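Local coordinates for sulfate adenylyltransferase (Allochromatium vinosum, PDB 4DNX), which catalyses the transfer of the adenylyl group of ATP to sulfate, yielding adenosine 5'-phosphosulfate and diphosphate, at the interface of chains A and B. Residues are numbered along the deposited sequence; one frame, centred on the assembly and turned at random. Chains: chain A/B, Sulfate adenylyltransferase.

The interface of chains A and B. Residues chain A 14, 16, 18, 21-22, 164; chain B 171-172.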
# COMPACT_ATOMS: atom_id res chain seq x y z
N PHE A 14 -13.36 -3.21 -5.69
CA PHE A 14 -12.42 -2.27 -6.37
C PHE A 14 -12.19 -2.68 -7.81
O PHE A 14 -12.08 -3.88 -8.13
CB PHE A 14 -11.07 -2.17 -5.63
CG PHE A 14 -10.07 -1.30 -6.31
CD1 PHE A 14 -10.20 0.11 -6.29
CD2 PHE A 14 -8.98 -1.86 -6.96
CE1 PHE A 14 -9.26 0.91 -6.96
CE2 PHE A 14 -8.03 -1.10 -7.64
CZ PHE A 14 -8.15 0.30 -7.64
N TYR A 16 -9.86 -3.34 -10.17
CA TYR A 16 -8.43 -3.64 -10.36
C TYR A 16 -7.86 -3.50 -11.78
O TYR A 16 -6.68 -3.22 -11.94
CB TYR A 16 -8.09 -5.04 -9.85
CG TYR A 16 -7.90 -5.14 -8.35
CD1 TYR A 16 -6.69 -4.77 -7.75
CD2 TYR A 16 -8.94 -5.60 -7.54
CE1 TYR A 16 -6.52 -4.82 -6.37
CE2 TYR A 16 -8.78 -5.68 -6.12
CZ TYR A 16 -7.53 -5.33 -5.57
OH TYR A 16 -7.33 -5.39 -4.23
N PRO A 18 -6.89 -1.58 -14.81
CA PRO A 18 -6.70 -0.13 -15.00
C PRO A 18 -7.50 0.42 -16.19
O PRO A 18 -7.99 1.53 -16.11
CB PRO A 18 -5.20 0.02 -15.24
CG PRO A 18 -4.63 -1.13 -14.50
CD PRO A 18 -5.59 -2.26 -14.57
N HIS A 21 -11.06 0.71 -14.99
CA HIS A 21 -11.01 1.84 -14.04
C HIS A 21 -11.07 3.21 -14.72
O HIS A 21 -11.91 4.08 -14.35
CB HIS A 21 -9.72 1.72 -13.22
CG HIS A 21 -9.62 2.68 -12.07
ND1 HIS A 21 -8.74 2.47 -11.03
CD2 HIS A 21 -10.20 3.88 -11.82
CE1 HIS A 21 -8.83 3.46 -10.15
NE2 HIS A 21 -9.69 4.34 -10.62
N HIS A 22 -10.24 3.39 -15.75
CA HIS A 22 -10.21 4.67 -16.49
C HIS A 22 -11.53 4.92 -17.19
O HIS A 22 -12.05 6.04 -17.18
CB HIS A 22 -9.05 4.71 -17.51
CG HIS A 22 -7.69 4.50 -16.90
ND1 HIS A 22 -6.60 4.10 -17.65
CD2 HIS A 22 -7.25 4.64 -15.62
CE1 HIS A 22 -5.54 4.00 -16.86
NE2 HIS A 22 -5.92 4.30 -15.62
N LEU A 164 -13.72 2.99 -7.02
CA LEU A 164 -12.66 3.58 -7.85
C LEU A 164 -11.42 3.98 -7.05
O LEU A 164 -10.34 4.17 -7.60
CB LEU A 164 -13.21 4.80 -8.63
CG LEU A 164 -14.36 4.45 -9.58
CD1 LEU A 164 -14.71 5.72 -10.36
CD2 LEU A 164 -13.98 3.34 -10.56
N THR B 171 -3.24 4.95 -7.08
CA THR B 171 -4.67 4.82 -7.36
C THR B 171 -5.03 3.59 -8.20
O THR B 171 -6.00 2.85 -7.90
CB THR B 171 -5.18 6.10 -8.11
OG1 THR B 171 -4.88 7.22 -7.29
CG2 THR B 171 -6.71 6.04 -8.33
N ASP B 172 -4.24 3.37 -9.24
CA ASP B 172 -4.51 2.28 -10.18
C ASP B 172 -3.96 0.94 -9.73
O ASP B 172 -4.47 -0.11 -10.16
CB ASP B 172 -3.93 2.61 -11.56
CG ASP B 172 -4.68 3.74 -12.28
OD1 ASP B 172 -5.61 4.35 -11.70
OD2 ASP B 172 -4.28 4.04 -13.42
O HOH W 1 -7.09 0.20 -11.30
O HOH W 2 -4.47 -2.90 -10.26
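B:Asp172, the last residue of helix 167-172, meets A:His22 through one carboxylate oxygen and A:His21 by the other directly and by its main-chain oxygen through water, and illustrates how the end of a short helix can be read by two neighbouring histidines of a partner subunit. A:His22 NE2 donates a hydrogen bond to the carboxylate oxygen B:Asp172 OD2 at 2.8 Å. The bond is nearly straight (174° at the hydrogen), and the acceptor lies almost in the imidazole plane, yet on the aspartate side the donor arrives from above the carboxylate, 41° out of its plane. The planes of ring and carboxylate are well inclined to each other. Behind the donor ring, the carbonyl oxygen of A:Pro18 sits over the centre of one face, a second-shell contact within helix 18-28 that may favour positive charge on the imidazole.

A:His21 turns the other way: its CG is anti to the backbone N (chi1 -171°), which carries the ring towards the last turn of the partner helix. The other carboxylate oxygen, B:Asp172 OD1, lies 3.7 Å from A:His21 CE1, a contact without a hydrogen bond. At the ring edge, in plane, stands the backbone oxygen of B:Thr171, while the methyl B:Thr171 CG2 packs 3.8 Å from A:His21 CE1. That same carbonyl oxygen also rests against the tip of the neighbouring phenyl ring, 3.4 Å from A:Phe14 CZ.

Water completes the join. One molecule bridges A:His21 ND1 and the main-chain oxygen B:Asp172 O, at 2.8 Å from the former; a second links B:Asp172 O with A:Tyr16 O. The helix-terminal carbonyl is thus tied to chain A through water at both A:His21 and A:Tyr16. This small polar patch, repeated by the two-fold axis, pins the end of helix 167-172 against the start of helix 18-28 and, if the dimer of the deposited assembly is the working form, would help to hold its subunits together.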